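Local coordinates for protein oxalate--CoA ligase (Arabidopsis thaliana, PDB 5IE2) that is an AMP-binding enzyme of the ANL clan, pairs a large AMP-binding domain with a small C-terminal domain, and holds adenosine-5'-triphosphate, at residues E451-A456 with K482-V487; D427-T432 with A472-N477; N65-V70 with A131-A136; R21-S26 with V232-A237; V197-E202 with L326-P331. All blocks are in the same frame, centred on the assembly; numbering follows the deposited sequence.

Contact 1: E451-A456 with K482-V487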
# COMPACT_ATOMS: atom_id res chain seq x y z
N GLU A 451 -10.07 -2.58 30.08
CA GLU A 451 -9.72 -3.36 28.90
C GLU A 451 -8.70 -4.43 29.29
O GLU A 451 -7.95 -4.27 30.24
CB GLU A 451 -9.19 -2.44 27.79
CG GLU A 451 -10.24 -1.45 27.31
CD GLU A 451 -9.67 -0.35 26.42
OE1 GLU A 451 -10.41 0.63 26.16
OE2 GLU A 451 -8.51 -0.46 25.96
N GLU A 452 -8.72 -5.53 28.55
CA GLU A 452 -7.78 -6.62 28.77
C GLU A 452 -7.21 -6.99 27.41
O GLU A 452 -7.79 -6.70 26.38
CB GLU A 452 -8.49 -7.80 29.46
CG GLU A 452 -7.62 -8.99 29.87
CD GLU A 452 -6.39 -8.59 30.69
OE1 GLU A 452 -5.33 -8.38 30.06
OE2 GLU A 452 -6.49 -8.47 31.93
N ILE A 453 -6.06 -7.63 27.40
CA ILE A 453 -5.50 -8.12 26.16
C ILE A 453 -5.82 -9.62 25.98
O ILE A 453 -5.68 -10.41 26.92
CB ILE A 453 -3.98 -7.91 26.10
CG1 ILE A 453 -3.40 -8.57 24.86
CG2 ILE A 453 -3.30 -8.41 27.41
CD1 ILE A 453 -1.99 -8.10 24.54
N ASN A 454 -6.26 -9.95 24.76
CA ASN A 454 -6.41 -11.32 24.28
C ASN A 454 -5.62 -11.48 22.99
O ASN A 454 -5.11 -10.51 22.44
CB ASN A 454 -7.88 -11.64 24.02
CG ASN A 454 -8.67 -11.91 25.28
OD1 ASN A 454 -8.23 -11.68 26.41
ND2 ASN A 454 -9.87 -12.42 25.08
N CYS A 455 -5.52 -12.70 22.47
CA CYS A 455 -4.90 -12.88 21.18
C CYS A 455 -5.49 -14.11 20.46
O CYS A 455 -6.18 -14.90 21.08
CB CYS A 455 -3.39 -13.03 21.34
SG CYS A 455 -2.85 -14.62 22.03
N ALA A 456 -5.20 -14.24 19.17
CA ALA A 456 -5.53 -15.44 18.39
C ALA A 456 -4.30 -15.89 17.63
O ALA A 456 -3.53 -15.05 17.11
CB ALA A 456 -6.69 -15.15 17.42
N LYS A 482 1.25 -7.59 30.34
CA LYS A 482 1.08 -7.58 28.90
C LYS A 482 0.63 -8.92 28.31
O LYS A 482 0.29 -9.02 27.13
CB LYS A 482 2.38 -7.17 28.19
CG LYS A 482 2.94 -5.82 28.64
CD LYS A 482 4.24 -5.52 27.85
CE LYS A 482 4.84 -4.21 28.32
NZ LYS A 482 6.11 -4.06 27.59
N VAL A 483 0.65 -9.95 29.14
CA VAL A 483 0.39 -11.32 28.66
C VAL A 483 -1.10 -11.53 28.32
O VAL A 483 -1.93 -11.29 29.18
CB VAL A 483 0.81 -12.33 29.74
CG1 VAL A 483 0.61 -13.79 29.23
CG2 VAL A 483 2.25 -12.10 30.09
N PRO A 484 -1.42 -12.00 27.10
CA PRO A 484 -2.82 -12.25 26.73
C PRO A 484 -3.51 -13.18 27.77
O PRO A 484 -2.97 -14.22 28.16
CB PRO A 484 -2.74 -12.93 25.36
CG PRO A 484 -1.40 -12.43 24.77
CD PRO A 484 -0.48 -12.28 25.98
N LYS A 485 -4.65 -12.75 28.26
CA LYS A 485 -5.36 -13.53 29.28
C LYS A 485 -6.09 -14.72 28.63
O LYS A 485 -6.31 -15.75 29.28
CB LYS A 485 -6.35 -12.63 30.04
CG LYS A 485 -6.84 -13.22 31.38
CD LYS A 485 -5.66 -13.35 32.34
CE LYS A 485 -5.95 -14.24 33.54
NZ LYS A 485 -4.67 -14.80 34.09
N ARG A 486 -6.43 -14.56 27.36
CA ARG A 486 -7.02 -15.63 26.58
C ARG A 486 -6.33 -15.76 25.23
O ARG A 486 -5.95 -14.73 24.62
CB ARG A 486 -8.52 -15.38 26.41
CG ARG A 486 -9.31 -15.65 27.70
CD ARG A 486 -10.79 -15.35 27.52
NE ARG A 486 -11.53 -16.56 27.15
CZ ARG A 486 -12.75 -16.57 26.61
NH1 ARG A 486 -13.37 -15.42 26.35
NH2 ARG A 486 -13.33 -17.73 26.31
N VAL A 487 -6.14 -17.01 24.80
CA VAL A 487 -5.54 -17.36 23.51
C VAL A 487 -6.53 -18.18 22.69
O VAL A 487 -6.87 -19.30 23.08
CB VAL A 487 -4.23 -18.19 23.68
CG1 VAL A 487 -3.65 -18.66 22.31
CG2 VAL A 487 -3.21 -17.44 24.54
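Two backbone hydrogen bonds join strand 451-456 to the incoming chain 482-487. Lys485 N donates to Ile453 O over 2.9 Å, nearly straight at 168° and in the carbonyl plane; Cys455 N gives its hydrogen to Arg486 O at 3.0 Å, almost along the C=O axis. Pro484 has no N-H to offer, but its CA-H points at the same Ile453 O. Glu452, with CG anti to the backbone N, folds back at chi2 so that OE1 accepts from Ile453 N at 2.9 Å, while OE2 forms a salt bridge with Arg416. Its CG also lies against Lys485 CB. Ile453 carries CG2 and CD1 over the carbonyl oxygens of Val483 and Lys482, a branched apolar cover suited to the buried side, where it meets Val426 of helix 423-430. On the same side, Cys455 SG, in the crowded position between N and carbonyl carbon (chi1 73°), fits between Pro484 CB at 3.7 Å and Val487 CG2 at 3.8 Å. Lys485 and Arg486 send their long chains away to the surface. Cys455 and Val487 form a parallel bridge, the start of the edge strand 487-489 in the three-stranded mixed sheet of the AMP-binding enzyme C-terminal domain.

Contact 2: D427-T432 with A472-N477; sequences DAVLLT and AFCKKN
Helices 423-430 and 467-477 pack beside each other in the small C-terminal domain of this ANL-type enzyme, and they meet through side chains without a hydrogen bond from one segment to the other. Val429 is the main bump: its CB points at the partner helix, and CG1, anti to the backbone N, enters a hollow bounded by Asn477 CB at 3.9 Å, Phe473 CE2 at 4.1 Å and, more loosely, Cys474 SG. A short, beta-branched residue suits this place, because it fills the hollow without a flexible tail. The next residue, Leu430, starts away from the partner but swings CD2 back to within 3.5 Å of Cys474 SG on the buried side, an apolar methyl-to-sulfur contact. Phe473 answers in the other direction. With CG anti to its backbone N (chi1 179°), the ring reaches across and presents its CE2-CZ edge to Thr432 and to the carbonyl of Val429. One ring face is covered by Asn477 ND2, 3.7 Å above the centre; that amide also donates to Phe473 O, which fixes its position. His433 meets the Phe473 ring edge-to-face. Thr432 OG1, set between the backbone N and the carbonyl carbon, donates to a lone pair of Val429 O at 2.8 Å and lies in the plane of the Phe473 ring, 3.2 Å from CZ.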
# COMPACT_ATOMS: atom_id res chain seq x y z
N ASP A 427 2.25 -8.98 19.42
CA ASP A 427 2.25 -9.75 18.16
C ASP A 427 3.64 -10.26 17.81
O ASP A 427 3.83 -11.41 17.32
CB ASP A 427 1.82 -8.92 16.93
CG ASP A 427 0.34 -8.56 16.90
OD1 ASP A 427 -0.42 -9.03 17.75
OD2 ASP A 427 -0.06 -7.78 15.98
N ALA A 428 4.59 -9.34 17.96
CA ALA A 428 5.97 -9.68 17.63
C ALA A 428 6.43 -10.85 18.52
O ALA A 428 7.15 -11.74 18.06
CB ALA A 428 6.89 -8.47 17.81
N VAL A 429 6.02 -10.84 19.77
CA VAL A 429 6.41 -11.99 20.62
C VAL A 429 5.71 -13.29 20.17
O VAL A 429 6.33 -14.36 20.11
CB VAL A 429 6.14 -11.71 22.13
CG1 VAL A 429 6.12 -13.02 22.97
CG2 VAL A 429 7.17 -10.68 22.71
N LEU A 430 4.43 -13.21 19.86
CA LEU A 430 3.68 -14.44 19.47
C LEU A 430 4.32 -15.11 18.29
O LEU A 430 4.43 -16.34 18.22
CB LEU A 430 2.25 -14.10 19.11
CG LEU A 430 1.47 -13.61 20.32
CD1 LEU A 430 0.08 -13.09 19.87
CD2 LEU A 430 1.39 -14.77 21.32
N LEU A 431 4.74 -14.30 17.31
CA LEU A 431 5.34 -14.88 16.11
C LEU A 431 6.70 -15.59 16.35
O LEU A 431 7.20 -16.28 15.45
CB LEU A 431 5.55 -13.79 15.04
CG LEU A 431 4.25 -13.27 14.44
CD1 LEU A 431 4.52 -12.22 13.33
CD2 LEU A 431 3.39 -14.40 13.87
N THR A 432 7.32 -15.37 17.51
CA THR A 432 8.59 -16.06 17.80
C THR A 432 8.36 -17.44 18.42
O THR A 432 9.31 -18.19 18.60
CB THR A 432 9.54 -15.28 18.74
OG1 THR A 432 9.01 -15.21 20.06
CG2 THR A 432 9.74 -13.85 18.24
N ALA A 472 2.38 -19.40 28.64
CA ALA A 472 3.65 -19.62 29.34
C ALA A 472 4.84 -18.99 28.59
O ALA A 472 5.75 -18.32 29.19
CB ALA A 472 3.88 -21.14 29.54
N PHE A 473 4.81 -19.19 27.28
CA PHE A 473 5.84 -18.63 26.42
C PHE A 473 5.83 -17.09 26.52
O PHE A 473 6.87 -16.44 26.67
CB PHE A 473 5.63 -19.11 24.99
CG PHE A 473 6.64 -18.57 24.02
CD1 PHE A 473 7.86 -19.22 23.82
CD2 PHE A 473 6.38 -17.41 23.30
CE1 PHE A 473 8.79 -18.72 22.89
CE2 PHE A 473 7.29 -16.90 22.43
CZ PHE A 473 8.50 -17.55 22.20
N CYS A 474 4.65 -16.50 26.40
CA CYS A 474 4.49 -15.04 26.55
C CYS A 474 5.00 -14.57 27.90
O CYS A 474 5.63 -13.53 27.98
CB CYS A 474 3.04 -14.62 26.39
SG CYS A 474 2.48 -14.71 24.66
N LYS A 475 4.74 -15.32 28.97
CA LYS A 475 5.18 -14.91 30.30
C LYS A 475 6.69 -14.91 30.41
O LYS A 475 7.24 -14.20 31.28
CB LYS A 475 4.60 -15.82 31.40
CG LYS A 475 3.10 -15.61 31.66
CD LYS A 475 2.53 -16.82 32.44
CE LYS A 475 1.14 -16.56 33.04
NZ LYS A 475 0.57 -17.82 33.64
N LYS A 476 7.35 -15.69 29.56
CA LYS A 476 8.82 -15.64 29.62
C LYS A 476 9.43 -14.46 28.83
O LYS A 476 10.61 -14.17 28.97
CB LYS A 476 9.38 -17.00 29.17
CG LYS A 476 9.46 -17.95 30.39
CD LYS A 476 9.66 -19.44 30.06
CE LYS A 476 9.85 -20.28 31.35
NZ LYS A 476 10.89 -19.74 32.29
N ASN A 477 8.62 -13.73 28.09
CA ASN A 477 9.11 -12.76 27.13
C ASN A 477 8.43 -11.41 27.26
O ASN A 477 8.73 -10.51 26.48
CB ASN A 477 8.92 -13.27 25.71
CG ASN A 477 9.86 -14.43 25.40
OD1 ASN A 477 11.05 -14.21 25.19
ND2 ASN A 477 9.35 -15.66 25.43

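Contact 3: N65-V70 with A131-A136; sequences NTVEFV and ATLLDA
Glu68 OE2 is gripped by two hydrogen bonds, one from the backbone and one from water. Leu133 N donates to it over 2.9 Å at 178°, practically straight, onto the anti lone pair of OE2, which faces away from OE1. A water donates to OE2 at 2.5 Å and also to Leu133 O at 3.0 Å, so OE2 reaches Leu133 N directly and Leu133 O through the water. Glu68 gets there by a bend: CG lies anti to the carbonyl carbon, and chi2 of 93° turns the carboxylate across the end of strand 127-132, with CG passing 3.5 Å from Ala131 O. The Ala131 methyl faces Glu68 CB at 4.4 Å and takes up little room. Beside the polar group, Val67 and Leu133 cross at about a right angle, Leu133 CD2 touching Val67 CG2 at 3.8 Å; Phe29 adds to this apolar patch. Thr66 N-caps helix 67-78, its OG1 accepting from Phe69 N. The contact thus joins the first turn of that helix to the point where strand 127-132 leaves its mixed sheet. A backbone N-H at this strand end is satisfied by a carboxylate, and the N-H, the water and the nearby helix start would probably favour the charged form of Glu68.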
# COMPACT_ATOMS: atom_id res chain seq x y z
N ASN A 65 -4.61 -6.72 -11.62
CA ASN A 65 -3.34 -6.02 -11.87
C ASN A 65 -2.88 -6.31 -13.29
O ASN A 65 -2.11 -7.26 -13.53
CB ASN A 65 -2.24 -6.45 -10.88
CG ASN A 65 -2.43 -5.83 -9.49
OD1 ASN A 65 -3.32 -4.97 -9.28
ND2 ASN A 65 -1.61 -6.26 -8.52
N THR A 66 -3.34 -5.48 -14.23
CA THR A 66 -3.12 -5.77 -15.64
C THR A 66 -2.56 -4.58 -16.39
O THR A 66 -2.57 -3.46 -15.89
CB THR A 66 -4.43 -6.14 -16.34
OG1 THR A 66 -5.31 -5.02 -16.29
CG2 THR A 66 -5.13 -7.30 -15.60
N VAL A 67 -2.07 -4.84 -17.60
CA VAL A 67 -1.46 -3.76 -18.36
C VAL A 67 -2.48 -2.68 -18.70
O VAL A 67 -2.14 -1.45 -18.73
CB VAL A 67 -0.77 -4.34 -19.64
CG1 VAL A 67 -1.84 -4.98 -20.58
CG2 VAL A 67 0.08 -3.30 -20.35
N GLU A 68 -3.74 -3.07 -18.95
CA GLU A 68 -4.77 -2.06 -19.24
C GLU A 68 -5.06 -1.20 -18.03
O GLU A 68 -5.31 0.01 -18.17
CB GLU A 68 -6.09 -2.73 -19.70
CG GLU A 68 -5.97 -3.40 -21.09
CD GLU A 68 -5.58 -4.90 -21.00
OE1 GLU A 68 -5.21 -5.41 -19.89
OE2 GLU A 68 -5.62 -5.58 -22.07
N PHE A 69 -5.02 -1.79 -16.85
CA PHE A 69 -5.19 -0.91 -15.68
C PHE A 69 -4.08 0.16 -15.64
O PHE A 69 -4.38 1.34 -15.37
CB PHE A 69 -5.17 -1.69 -14.36
CG PHE A 69 -5.12 -0.75 -13.14
CD1 PHE A 69 -6.27 -0.13 -12.68
CD2 PHE A 69 -3.90 -0.40 -12.58
CE1 PHE A 69 -6.24 0.75 -11.54
CE2 PHE A 69 -3.82 0.50 -11.47
CZ PHE A 69 -4.99 1.08 -10.97
N VAL A 70 -2.83 -0.23 -15.86
CA VAL A 70 -1.73 0.75 -15.80
C VAL A 70 -1.91 1.86 -16.84
O VAL A 70 -1.83 3.08 -16.53
CB VAL A 70 -0.35 0.08 -16.01
CG1 VAL A 70 0.77 1.14 -16.05
CG2 VAL A 70 -0.08 -0.93 -14.87
N ALA A 131 -11.51 -1.51 -21.96
CA ALA A 131 -10.16 -1.24 -22.46
C ALA A 131 -9.41 -2.54 -22.71
O ALA A 131 -9.36 -3.42 -21.84
CB ALA A 131 -9.38 -0.34 -21.41
N THR A 132 -8.78 -2.65 -23.90
CA THR A 132 -8.05 -3.87 -24.27
C THR A 132 -6.76 -3.57 -25.03
O THR A 132 -6.81 -2.82 -25.99
CB THR A 132 -8.87 -4.80 -25.18
OG1 THR A 132 -10.18 -4.93 -24.65
CG2 THR A 132 -8.20 -6.15 -25.25
N LEU A 133 -5.64 -4.12 -24.60
CA LEU A 133 -4.38 -4.03 -25.35
C LEU A 133 -4.18 -5.27 -26.18
O LEU A 133 -4.18 -6.38 -25.65
CB LEU A 133 -3.17 -3.85 -24.43
CG LEU A 133 -1.83 -3.53 -25.13
CD1 LEU A 133 -1.85 -2.14 -25.78
CD2 LEU A 133 -0.65 -3.59 -24.11
N LEU A 134 -3.99 -5.10 -27.48
CA LEU A 134 -3.94 -6.26 -28.36
C LEU A 134 -2.52 -6.76 -28.67
O LEU A 134 -2.14 -7.89 -28.31
CB LEU A 134 -4.69 -5.94 -29.65
CG LEU A 134 -6.20 -5.84 -29.41
CD1 LEU A 134 -6.90 -5.44 -30.68
CD2 LEU A 134 -6.73 -7.18 -28.91
N ASP A 135 -1.79 -5.97 -29.43
CA ASP A 135 -0.46 -6.36 -29.88
C ASP A 135 0.34 -5.08 -30.00
O ASP A 135 -0.21 -3.98 -29.86
CB ASP A 135 -0.51 -7.08 -31.22
CG ASP A 135 -1.10 -6.22 -32.33
OD1 ASP A 135 -2.31 -6.31 -32.55
OD2 ASP A 135 -0.37 -5.43 -32.99
N ALA A 136 1.62 -5.20 -30.28
CA ALA A 136 2.50 -4.03 -30.27
C ALA A 136 2.34 -3.12 -31.48
O ALA A 136 3.03 -2.09 -31.60
CB ALA A 136 3.96 -4.50 -30.16
O HOH W 1 -4.46 -7.60 -22.97

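Contact 4: R21-S26 with V232-A237; sequences RALSVS and VTLPAA
Strands 21-25 and 231-234 are parallel neighbours at the middle of a four-stranded mixed sheet in the large AMP-binding domain, their short axes 21° apart. Ser24 bonds with both its N and its O to the one strand, straddling Thr233: its N donates to Val232 O at 2.9 Å, nearly along the C=O axis, and its O accepts from Leu234 N at 2.8 Å. Val232 N to Ala22 O and Ser26 N to Leu234 O extend the ladder, the last being the straightest at 173°. Ala22 and Leu23 together face Leu31 of the antiparallel strand 29-32, a classic beta bulge on the far edge of strand 21-25. One face of the sheet is apolar: Leu23 CD1 lies 4.0 Å from Val232 CB and close to Leu234 CG, with Val25 beyond, and helix 67-78 covers Leu23 and Val25 through Val67. The other face carries Ser24 and Thr233, whose small hydroxyl side chains lie under the folded Arg21. That arginine bends at chi3 (64°), so NH1 donates to Ser24 OG at 2.9 Å, while NH2 donates to a water that also bonds Thr233 OG1. Ser24 OG is further bonded to Asn30, and Ser26 OG to Asp248.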
# COMPACT_ATOMS: atom_id res chain seq x y z
N ARG A 21 13.00 -1.12 -20.76
CA ARG A 21 11.75 -1.75 -20.40
C ARG A 21 11.04 -0.95 -19.28
O ARG A 21 11.69 -0.51 -18.31
CB ARG A 21 12.01 -3.20 -19.94
CG ARG A 21 10.73 -4.04 -19.73
CD ARG A 21 11.08 -5.54 -19.68
NE ARG A 21 11.91 -5.82 -18.52
CZ ARG A 21 11.42 -6.10 -17.31
NH1 ARG A 21 10.09 -6.13 -17.09
NH2 ARG A 21 12.26 -6.36 -16.33
N ALA A 22 9.71 -0.81 -19.43
CA ALA A 22 8.87 -0.17 -18.43
C ALA A 22 7.93 -1.16 -17.74
O ALA A 22 7.83 -1.17 -16.53
CB ALA A 22 8.04 0.96 -19.09
N LEU A 23 7.20 -1.96 -18.53
CA LEU A 23 6.07 -2.74 -18.00
C LEU A 23 5.94 -4.06 -18.76
O LEU A 23 5.80 -4.06 -19.99
CB LEU A 23 4.76 -1.93 -18.13
CG LEU A 23 3.51 -2.58 -17.51
CD1 LEU A 23 3.67 -2.61 -16.03
CD2 LEU A 23 2.27 -1.67 -17.83
N SER A 24 6.01 -5.17 -18.02
CA SER A 24 5.83 -6.50 -18.59
C SER A 24 4.66 -7.15 -17.92
O SER A 24 4.30 -6.81 -16.79
CB SER A 24 7.07 -7.39 -18.39
OG SER A 24 8.17 -6.87 -19.09
N VAL A 25 4.00 -8.04 -18.68
CA VAL A 25 3.04 -8.98 -18.11
C VAL A 25 3.69 -10.32 -18.34
O VAL A 25 4.04 -10.64 -19.48
CB VAL A 25 1.68 -8.89 -18.80
CG1 VAL A 25 0.77 -10.06 -18.34
CG2 VAL A 25 1.04 -7.51 -18.56
N SER A 26 3.98 -11.04 -17.25
CA SER A 26 4.76 -12.28 -17.32
C SER A 26 4.24 -13.20 -18.45
O SER A 26 3.06 -13.56 -18.50
CB SER A 26 4.71 -13.05 -15.99
OG SER A 26 5.50 -14.25 -16.08
N VAL A 232 8.67 -2.76 -14.26
CA VAL A 232 7.67 -3.42 -13.43
C VAL A 232 7.13 -4.63 -14.16
O VAL A 232 6.81 -4.51 -15.32
CB VAL A 232 6.48 -2.41 -13.17
CG1 VAL A 232 5.40 -3.06 -12.37
CG2 VAL A 232 7.01 -1.17 -12.44
N THR A 233 6.98 -5.76 -13.46
CA THR A 233 6.34 -6.94 -14.07
C THR A 233 5.06 -7.26 -13.33
O THR A 233 5.05 -7.30 -12.10
CB THR A 233 7.27 -8.16 -14.05
OG1 THR A 233 8.45 -7.86 -14.83
CG2 THR A 233 6.55 -9.46 -14.60
N LEU A 234 3.98 -7.46 -14.06
CA LEU A 234 2.72 -7.91 -13.47
C LEU A 234 2.63 -9.43 -13.65
O LEU A 234 2.88 -9.94 -14.75
CB LEU A 234 1.52 -7.23 -14.15
CG LEU A 234 1.68 -5.69 -14.24
CD1 LEU A 234 0.51 -5.10 -15.00
CD2 LEU A 234 1.77 -5.19 -12.78
N PRO A 235 2.26 -10.14 -12.59
CA PRO A 235 1.99 -11.60 -12.75
C PRO A 235 0.91 -11.91 -13.82
O PRO A 235 -0.07 -11.17 -14.05
CB PRO A 235 1.50 -12.04 -11.37
CG PRO A 235 2.11 -11.02 -10.38
CD PRO A 235 2.04 -9.68 -11.21
N ALA A 236 1.10 -13.04 -14.49
CA ALA A 236 0.21 -13.45 -15.59
C ALA A 236 -1.24 -13.46 -15.19
O ALA A 236 -2.14 -13.15 -15.98
CB ALA A 236 0.63 -14.86 -16.12
N ALA A 237 -1.50 -13.79 -13.94
CA ALA A 237 -2.89 -13.94 -13.55
C ALA A 237 -3.48 -12.72 -12.84
O ALA A 237 -4.59 -12.84 -12.30
CB ALA A 237 -3.05 -15.18 -12.67
O HOH W 2 10.26 -6.14 -13.79

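Contact 5: V197-E202 with L326-P331; sequences VYKLTE and LPEEGP
Helix 184-198 ends in a Schellman motif at Lys199, whose positive phi (45°) turns the chain out of the helix just where the 326-331 loop, itself folded back by Glu329 N and Gly330 N donating to Leu326 O, comes alongside. Lys199 then stretches fully extended beyond CG toward two carboxylates. Its NZ meets Glu328 OE2 tip to tip at 2.6 Å, from above the carboxylate plane, and Glu329 OE2 at 2.9 Å on the anti lone pair, the Glu329 side chain crossing the lysine at about a right angle. Both glutamates bend at chi2 to bring one oxygen each to the ammonium group. A long lysine suits the place because its methylenes do a second job: CG lies 3.6 Å from Leu326 CD1, so the apolar stem runs obliquely over a leucine. Leu326, with CG anti to the carbonyl carbon, is the buried plug between helix end and loop. Its CD1 touches Tyr198 O at 3.5 Å and its CG comes near Val197 O, both carbonyls at the end of the helix. A water donates to Val197 O at 2.7 Å and accepts from Leu326 N, bridging the backbones. Tyr198 turns the other way, one face of its ring covered by Val197 CG1 and its OH bonded to Arg286 and Ser323; its side chain is about 10 Å from the bound ATP. Two carboxylates around one ammonium would probably favour the protonated form of Lys199, while the positive charge probably offsets the repulsion between the two neighbouring carboxylates.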
# COMPACT_ATOMS: atom_id res chain seq x y z
N VAL A 197 14.86 7.54 -1.39
CA VAL A 197 15.35 6.77 -0.25
C VAL A 197 15.83 5.36 -0.67
O VAL A 197 16.72 4.82 -0.04
CB VAL A 197 14.28 6.67 0.90
CG1 VAL A 197 13.08 5.86 0.44
CG2 VAL A 197 14.90 6.12 2.23
N TYR A 198 15.29 4.78 -1.75
CA TYR A 198 15.78 3.47 -2.19
C TYR A 198 16.78 3.59 -3.33
O TYR A 198 17.22 2.57 -3.84
CB TYR A 198 14.59 2.53 -2.57
CG TYR A 198 13.64 2.41 -1.39
CD1 TYR A 198 14.10 1.95 -0.16
CD2 TYR A 198 12.33 2.83 -1.49
CE1 TYR A 198 13.25 1.89 0.94
CE2 TYR A 198 11.48 2.78 -0.41
CZ TYR A 198 11.94 2.32 0.79
OH TYR A 198 11.07 2.33 1.84
N LYS A 199 17.13 4.83 -3.72
CA LYS A 199 17.98 5.08 -4.90
C LYS A 199 17.55 4.23 -6.07
O LYS A 199 18.36 3.54 -6.67
CB LYS A 199 19.45 4.82 -4.57
CG LYS A 199 19.95 5.73 -3.48
CD LYS A 199 21.48 5.52 -3.25
CE LYS A 199 21.94 6.35 -2.08
NZ LYS A 199 23.41 6.08 -1.90
N LEU A 200 16.26 4.29 -6.41
CA LEU A 200 15.77 3.57 -7.60
C LEU A 200 16.38 4.22 -8.83
O LEU A 200 16.44 5.47 -8.91
CB LEU A 200 14.23 3.64 -7.71
CG LEU A 200 13.49 2.94 -6.53
CD1 LEU A 200 11.96 3.11 -6.78
CD2 LEU A 200 13.85 1.45 -6.39
N THR A 201 16.84 3.40 -9.77
CA THR A 201 17.35 3.92 -11.04
C THR A 201 16.81 3.09 -12.18
O THR A 201 16.07 2.13 -11.98
CB THR A 201 18.88 3.92 -11.12
OG1 THR A 201 19.35 2.56 -11.23
CG2 THR A 201 19.50 4.59 -9.89
N GLU A 202 17.23 3.43 -13.40
CA GLU A 202 16.64 2.76 -14.55
C GLU A 202 17.07 1.30 -14.65
O GLU A 202 16.50 0.54 -15.46
CB GLU A 202 17.00 3.52 -15.84
CG GLU A 202 18.52 3.46 -16.16
CD GLU A 202 19.38 4.56 -15.49
OE1 GLU A 202 18.95 5.24 -14.52
OE2 GLU A 202 20.54 4.77 -15.94
N LEU A 326 18.86 2.61 2.94
CA LEU A 326 19.78 1.59 2.35
C LEU A 326 20.99 1.43 3.26
O LEU A 326 21.39 2.38 3.91
CB LEU A 326 20.25 2.02 0.93
CG LEU A 326 19.16 2.18 -0.14
CD1 LEU A 326 19.74 2.75 -1.39
CD2 LEU A 326 18.61 0.80 -0.47
N PRO A 327 21.58 0.22 3.31
CA PRO A 327 22.75 -0.03 4.17
C PRO A 327 23.90 0.93 3.90
O PRO A 327 24.62 1.31 4.83
CB PRO A 327 23.14 -1.46 3.80
CG PRO A 327 21.84 -2.13 3.44
CD PRO A 327 21.02 -1.01 2.72
N GLU A 328 24.06 1.37 2.65
CA GLU A 328 25.15 2.28 2.33
C GLU A 328 24.92 3.65 2.96
O GLU A 328 25.86 4.41 3.09
CB GLU A 328 25.33 2.42 0.81
CG GLU A 328 24.22 3.22 0.12
CD GLU A 328 23.95 2.77 -1.32
OE1 GLU A 328 23.67 1.57 -1.53
OE2 GLU A 328 23.99 3.62 -2.25
N GLU A 329 23.68 3.95 3.37
CA GLU A 329 23.38 5.24 3.99
C GLU A 329 23.25 5.15 5.51
O GLU A 329 23.44 6.16 6.19
CB GLU A 329 22.09 5.86 3.41
CG GLU A 329 22.21 6.30 1.94
CD GLU A 329 23.29 7.39 1.71
OE1 GLU A 329 23.52 8.24 2.62
OE2 GLU A 329 23.92 7.37 0.63
N GLY A 330 22.91 3.99 6.06
CA GLY A 330 22.68 3.89 7.51
C GLY A 330 22.14 2.53 7.91
O GLY A 330 21.79 1.72 7.04
N PRO A 331 22.07 2.25 9.21
CA PRO A 331 21.54 0.93 9.62
C PRO A 331 20.04 0.82 9.41
O PRO A 331 19.37 1.85 9.28
CB PRO A 331 21.87 0.85 11.11
CG PRO A 331 21.98 2.33 11.54
CD PRO A 331 22.51 3.08 10.36
O HOH W 3 18.65 5.31 1.83

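In the fold
Contacts 1 and 2 share the C-terminal domain and touch, Cys455 packing on Leu430 and Val483 on Cys474, so sheet and helices form one small core. Contacts 3 and 4 do the same in the large domain: Leu234 and Leu23 of contact 4 press on the 65-70 segment. Centres of contacts 1 and 3 lie about 48 Å apart, on opposite sides of the chain's centre. Of the buried contacts, contact 4 rests on a four-bond parallel ladder, contact 1 on two backbone bonds where a strand is just beginning, and contact 3 on one carboxylate. Contact 2 is partly buried and joined by packing alone, whereas contact 5, partly buried too, adds a salt-bridge network among more exposed residues.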